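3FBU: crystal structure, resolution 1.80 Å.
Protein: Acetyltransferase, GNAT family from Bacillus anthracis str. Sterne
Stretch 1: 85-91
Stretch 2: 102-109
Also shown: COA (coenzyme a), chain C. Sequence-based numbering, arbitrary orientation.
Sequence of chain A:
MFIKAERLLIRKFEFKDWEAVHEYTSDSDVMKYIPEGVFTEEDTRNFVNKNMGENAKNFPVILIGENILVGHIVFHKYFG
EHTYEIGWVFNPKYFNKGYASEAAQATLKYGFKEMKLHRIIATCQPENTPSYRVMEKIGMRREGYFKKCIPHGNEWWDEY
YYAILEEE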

ATOM      1  N   GLU A  85      25.194  -2.919  -2.788  1.00 16.42           N
ATOM      2  CA  GLU A  85      23.772  -2.968  -3.036  1.00 16.94           C
ATOM      3  C   GLU A  85      23.045  -3.193  -1.701  1.00 16.39           C
ATOM      4  O   GLU A  85      23.520  -3.967  -0.819  1.00 16.62           O
ATOM      5  N   ILE A  86      21.916  -2.510  -1.545  1.00 14.47           N
ATOM      6  CA  ILE A  86      21.078  -2.574  -0.333  1.00 14.17           C
ATOM      7  C   ILE A  86      19.658  -3.010  -0.725  1.00 14.70           C
ATOM      8  O   ILE A  86      19.172  -2.713  -1.822  1.00 13.06           O
ATOM      9  N   GLY A  87      19.000  -3.671   0.229  1.00 14.72           N
ATOM     10  CA  GLY A  87      17.646  -4.134   0.111  1.00 15.68           C
ATOM     11  C   GLY A  87      17.102  -4.448   1.485  1.00 15.47           C
ATOM     12  O   GLY A  87      17.791  -4.249   2.497  1.00 14.56           O
ATOM     13  N   TRP A  88      15.893  -5.004   1.518  1.00 16.96           N
ATOM     14  CA  TRP A  88      15.150  -5.116   2.774  1.00 16.68           C
ATOM     15  C   TRP A  88      13.995  -6.071   2.588  1.00 16.89           C
ATOM     16  O   TRP A  88      13.352  -6.041   1.559  1.00 17.43           O
ATOM     17  N   VAL A  89      13.727  -6.901   3.600  1.00 17.15           N
ATOM     18  CA  VAL A  89      12.553  -7.769   3.636  1.00 16.68           C
ATOM     19  C   VAL A  89      12.067  -7.780   5.093  1.00 17.70           C
ATOM     20  O   VAL A  89      12.845  -8.098   6.004  1.00 16.70           O
ATOM     21  N   PHE A  90      10.799  -7.413   5.285  1.00 17.16           N
ATOM     22  CA  PHE A  90      10.250  -7.191   6.620  1.00 18.26           C
ATOM     23  C   PHE A  90       8.976  -7.997   6.813  1.00 18.25           C
ATOM     24  O   PHE A  90       8.352  -8.463   5.852  1.00 19.31           O
ATOM     25  N   ASN A  91       8.659  -8.207   8.078  1.00 19.52           N
ATOM     26  CA  ASN A  91       7.474  -8.896   8.530  1.00 19.81           C
ATOM     27  C   ASN A  91       6.291  -7.946   8.414  1.00 19.36           C
ATOM     28  O   ASN A  91       6.327  -6.852   9.002  1.00 18.15           O
ATOM     29  N   GLU A 102      14.198   3.432   8.565  1.00 18.74           N
ATOM     30  CA  GLU A 102      15.106   3.699   9.687  1.00 17.66           C
ATOM     31  C   GLU A 102      16.322   2.786   9.618  1.00 16.71           C
ATOM     32  O   GLU A 102      17.442   3.250   9.742  1.00 15.87           O
ATOM     33  N   ALA A 103      16.095   1.491   9.366  1.00 15.78           N
ATOM     34  CA  ALA A 103      17.189   0.531   9.288  1.00 16.44           C
ATOM     35  C   ALA A 103      18.086   0.809   8.084  1.00 16.53           C
ATOM     36  O   ALA A 103      19.318   0.739   8.195  1.00 16.56           O
ATOM     37  N   ALA A 104      17.462   1.130   6.948  1.00 16.96           N
ATOM     38  CA  ALA A 104      18.203   1.341   5.700  1.00 17.77           C
ATOM     39  C   ALA A 104      18.982   2.630   5.778  1.00 18.07           C
ATOM     40  O   ALA A 104      20.114   2.663   5.336  1.00 17.67           O
ATOM     41  N   GLN A 105      18.414   3.672   6.385  1.00 19.57           N
ATOM     42  CA  GLN A 105      19.141   4.944   6.605  1.00 20.09           C
ATOM     43  C   GLN A 105      20.412   4.709   7.428  1.00 19.43           C
ATOM     44  O   GLN A 105      21.503   5.177   7.083  1.00 19.40           O
ATOM     45  N   ALA A 106      20.253   3.966   8.513  1.00 19.18           N
ATOM     46  CA  ALA A 106      21.354   3.601   9.396  1.00 18.14           C
ATOM     47  C   ALA A 106      22.432   2.784   8.690  1.00 16.91           C
ATOM     48  O   ALA A 106      23.615   2.970   8.942  1.00 16.86           O
ATOM     49  N   THR A 107      22.027   1.882   7.800  1.00 16.87           N
ATOM     50  CA  THR A 107      22.966   1.098   7.013  1.00 17.73           C
ATOM     51  C   THR A 107      23.770   1.964   6.045  1.00 17.54           C
ATOM     52  O   THR A 107      24.976   1.819   5.967  1.00 18.14           O
ATOM     53  N   LEU A 108      23.112   2.884   5.330  1.00 17.81           N
ATOM     54  CA  LEU A 108      23.817   3.816   4.441  1.00 18.84           C
ATOM     55  C   LEU A 108      24.879   4.582   5.213  1.00 19.24           C
ATOM     56  O   LEU A 108      25.996   4.713   4.768  1.00 18.89           O
ATOM     57  N   LYS A 109      24.501   5.094   6.377  1.00 20.28           N
ATOM     58  CA  LYS A 109      25.403   5.871   7.220  1.00 21.33           C
ATOM     59  C   LYS A 109      26.643   5.075   7.617  1.00 21.13           C
ATOM     60  O   LYS A 109      27.778   5.551   7.510  1.00 20.51           O
TER

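At the apolar centre of the contact lies I86, whose side chain points toward the helix with chi1 and chi2 both t. Its CD1 reaches A104 CB at 4.1 Å, T107 CG2 at 3.8 Å and L108 CD2 at 4.0 Å, so one methyl group sits among three helix side chains. Around it, strand 85-90 packs on helix 102-109 with their N-to-C directions nearly opposed (156°) and axes 9.5 Å apart at closest approach. L108 (m, t) leaves its CA sideways, but its end comes nearer the strand. W88 also points toward the helix, its chi1 of 30° lying between wells; A104 CB, which points toward the strand, meets the indole obliquely, with W88 CZ3 3.6 Å from A104 CB. F90 (chi1 m) completes the inward row, its ring edge toward A103, with CZ 4.3 Å from A103 CB. G87, between I86 and W88, has no side chain, and V89 does not reach the helix. No hydrogen bond crosses the interface. T107 (m) instead turns its hydroxyl back along the helix, OG1 donating to A103 O at 2.8 Å. Coenzyme A takes up strand backbone polarity: its N4P donates to W88 O at 2.9 Å, and F90 N donates to its O9P at 2.8 Å.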

ATOM      1  CB  GLU A  85      23.447  -4.097  -4.011  1.00 17.05           C
ATOM      2  CG  GLU A  85      21.966  -4.342  -4.202  1.00 18.82           C
ATOM      3  CD  GLU A  85      21.620  -5.415  -5.226  1.00 22.53           C
ATOM      4  OE1 GLU A  85      22.531  -6.152  -5.709  1.00 26.35           O
ATOM      5  OE2 GLU A  85      20.410  -5.506  -5.537  1.00 29.81           O
ATOM      6  CB  ILE A  86      21.074  -1.201   0.438  1.00 15.13           C
ATOM      7  CG1 ILE A  86      20.477  -1.302   1.875  1.00 12.09           C
ATOM      8  CG2 ILE A  86      20.359  -0.114  -0.396  1.00 12.29           C
ATOM      9  CD1 ILE A  86      20.750  -0.034   2.752  1.00 15.65           C
ATOM     10  CB  TRP A  88      14.608  -3.731   3.176  1.00 17.19           C
ATOM     11  CG  TRP A  88      14.309  -2.843   2.010  1.00 18.36           C
ATOM     12  CD1 TRP A  88      13.248  -2.911   1.155  1.00 18.93           C
ATOM     13  CD2 TRP A  88      15.119  -1.768   1.551  1.00 18.29           C
ATOM     14  NE1 TRP A  88      13.344  -1.923   0.188  1.00 20.33           N
ATOM     15  CE2 TRP A  88      14.484  -1.205   0.412  1.00 19.72           C
ATOM     16  CE3 TRP A  88      16.327  -1.223   1.986  1.00 18.98           C
ATOM     17  CZ2 TRP A  88      15.032  -0.152  -0.295  1.00 18.47           C
ATOM     18  CZ3 TRP A  88      16.858  -0.177   1.290  1.00 18.39           C
ATOM     19  CH2 TRP A  88      16.214   0.361   0.175  1.00 17.74           C
ATOM     20  CB  VAL A  89      12.873  -9.219   3.206  1.00 16.17           C
ATOM     21  CG1 VAL A  89      11.578 -10.070   3.162  1.00 18.68           C
ATOM     22  CG2 VAL A  89      13.684  -9.259   1.823  1.00 16.46           C
ATOM     23  CB  PHE A  90      10.000  -5.692   6.876  1.00 18.57           C
ATOM     24  CG  PHE A  90      11.224  -4.957   7.327  1.00 19.50           C
ATOM     25  CD1 PHE A  90      12.274  -4.745   6.453  1.00 19.31           C
ATOM     26  CD2 PHE A  90      11.336  -4.489   8.603  1.00 18.80           C
ATOM     27  CE1 PHE A  90      13.397  -4.114   6.865  1.00 19.01           C
ATOM     28  CE2 PHE A  90      12.454  -3.839   9.010  1.00 18.04           C
ATOM     29  CZ  PHE A  90      13.492  -3.644   8.141  1.00 19.68           C
ATOM     30  CB  ASN A  91       7.677  -9.331   9.993  1.00 20.39           C
ATOM     31  CG  ASN A  91       6.543 -10.185  10.533  1.00 20.39           C
ATOM     32  OD1 ASN A  91       5.367  -9.959  10.240  1.00 21.54           O
ATOM     33  ND2 ASN A  91       6.898 -11.177  11.351  1.00 20.23           N
ATOM     34  CB  GLU A 102      14.371   3.568  11.053  1.00 18.29           C
ATOM     35  CG  GLU A 102      15.305   3.722  12.243  1.00 19.21           C
ATOM     36  CD  GLU A 102      14.580   3.667  13.610  1.00 20.83           C
ATOM     37  OE1 GLU A 102      13.358   3.858  13.650  1.00 27.58           O
ATOM     38  OE2 GLU A 102      15.252   3.400  14.618  1.00 27.74           O
ATOM     39  CB  ALA A 103      16.647  -0.887   9.229  1.00 15.75           C
ATOM     40  CB  ALA A 104      17.260   1.347   4.490  1.00 18.48           C
ATOM     41  CB  GLN A 105      18.227   5.999   7.275  1.00 21.22           C
ATOM     42  CG  GLN A 105      18.824   7.418   7.428  1.00 23.23           C
ATOM     43  CD  GLN A 105      17.804   8.447   7.941  1.00 26.83           C
ATOM     44  OE1 GLN A 105      16.603   8.144   8.107  1.00 32.87           O
ATOM     45  NE2 GLN A 105      18.279   9.680   8.197  1.00 34.65           N
ATOM     46  CB  ALA A 106      20.808   2.827  10.607  1.00 16.80           C
ATOM     47  CB  THR A 107      22.224  -0.044   6.268  1.00 17.86           C
ATOM     48  OG1 THR A 107      21.475  -0.825   7.219  1.00 18.79           O
ATOM     49  CG2 THR A 107      23.215  -0.957   5.491  1.00 16.25           C
ATOM     50  CB  LEU A 108      22.839   4.805   3.775  1.00 18.79           C
ATOM     51  CG  LEU A 108      21.765   4.276   2.842  1.00 19.28           C
ATOM     52  CD1 LEU A 108      20.841   5.407   2.348  1.00 21.11           C
ATOM     53  CD2 LEU A 108      22.323   3.495   1.664  1.00 19.10           C
ATOM     54  CB  LYS A 109      24.654   6.320   8.486  1.00 21.89           C
ATOM     55  CG  LYS A 109      23.538   7.318   8.247  1.00 25.40           C
ATOM     56  CD  LYS A 109      22.776   7.735   9.572  1.00 26.59           C
ATOM     57  CE  LYS A 109      21.644   8.772   9.373  1.00 31.01           C
ATOM     58  NZ  LYS A 109      20.895   9.156  10.643  1.00 33.28           N
TER
HETATM   59  N1A COA C 169       1.204   2.442  -1.967  1.00 25.68           N
HETATM   60  C2A COA C 169       1.911   3.604  -1.799  1.00 26.78           C
HETATM   61  N3A COA C 169       2.752   3.751  -0.728  1.00 25.78           N
HETATM   62  C4A COA C 169       2.881   2.724   0.155  1.00 27.28           C
HETATM   63  C5A COA C 169       2.179   1.540   0.001  1.00 27.00           C
HETATM   64  C6A COA C 169       1.334   1.389  -1.096  1.00 24.47           C
HETATM   65  N6A COA C 169       0.661   0.254  -1.299  1.00 27.45           N
HETATM   66  N7A COA C 169       2.509   0.732   1.017  1.00 25.62           N
HETATM   67  C8A COA C 169       3.388   1.366   1.819  1.00 26.50           C
HETATM   68  N9A COA C 169       3.621   2.612   1.294  1.00 26.49           N
HETATM   69  C1B COA C 169       4.603   3.619   1.713  1.00 28.06           C
HETATM   70  C2B COA C 169       4.436   4.059   3.169  1.00 29.37           C
HETATM   71  O2B COA C 169       3.436   5.060   3.316  1.00 32.75           O
HETATM   72  C3B COA C 169       5.838   4.556   3.446  1.00 29.16           C
HETATM   73  O3B COA C 169       6.006   5.876   2.955  1.00 31.07           O
HETATM   74  P3B COA C 169       5.765   7.205   3.850  1.00 34.18           P
HETATM   75  O7A COA C 169       6.333   8.407   3.169  1.00 36.31           O
HETATM   76  O8A COA C 169       4.281   7.330   4.073  1.00 36.44           O
HETATM   77  O9A COA C 169       6.487   6.971   5.159  1.00 33.95           O
HETATM   78  C4B COA C 169       6.727   3.595   2.641  1.00 26.34           C
HETATM   79  O4B COA C 169       5.921   3.095   1.609  1.00 25.69           O
HETATM   80  C5B COA C 169       7.242   2.424   3.468  1.00 26.05           C
HETATM   81  O5B COA C 169       8.181   2.942   4.390  1.00 24.96           O
HETATM   82  P1A COA C 169       8.570   2.123   5.709  1.00 22.73           P
HETATM   83  O1A COA C 169       7.434   2.228   6.712  1.00 22.85           O
HETATM   84  O2A COA C 169       9.864   2.615   6.227  1.00 21.05           O
HETATM   85  O3A COA C 169       8.747   0.638   5.123  1.00 21.40           O
HETATM   86  P2A COA C 169       8.275  -0.735   5.827  1.00 21.94           P
HETATM   87  O4A COA C 169       8.871  -0.807   7.212  1.00 19.59           O
HETATM   88  O5A COA C 169       6.748  -0.830   5.750  1.00 23.59           O
HETATM   89  O6A COA C 169       8.951  -1.814   4.831  1.00 21.48           O
HETATM   90  CBP COA C 169       9.307  -2.983   2.779  1.00 19.16           C
HETATM   91  CCP COA C 169       8.998  -1.632   3.424  1.00 22.46           C
HETATM   92  CDP COA C 169      10.589  -3.486   3.469  1.00 18.10           C
HETATM   93  CEP COA C 169       9.491  -2.663   1.295  1.00 18.65           C
HETATM   94  CAP COA C 169       8.122  -3.959   3.004  1.00 21.57           C
HETATM   95  OAP COA C 169       6.960  -3.533   2.310  1.00 21.96           O
HETATM   96  C9P COA C 169       8.408  -5.350   2.523  1.00 20.89           C
HETATM   97  O9P COA C 169       9.177  -6.194   3.287  1.00 20.03           O
HETATM   98  N8P COA C 169       7.994  -5.736   1.312  1.00 23.74           N
HETATM   99  C7P COA C 169       8.100  -7.130   0.882  1.00 23.46           C
HETATM  100  C6P COA C 169       9.514  -7.533   0.501  1.00 22.46           C
HETATM  101  C5P COA C 169      10.041  -6.704  -0.669  1.00 25.26           C
HETATM  102  O5P COA C 169       9.410  -6.575  -1.744  1.00 25.18           O
HETATM  103  N4P COA C 169      11.228  -6.168  -0.481  1.00 26.29           N
HETATM  104  C3P COA C 169      11.815  -5.238  -1.454  1.00 28.15           C
HETATM  105  C2P COA C 169      12.484  -5.908  -2.633  1.00 30.02           C
HETATM  106  S1P COA C 169      13.345  -4.681  -3.664  1.00 36.30           S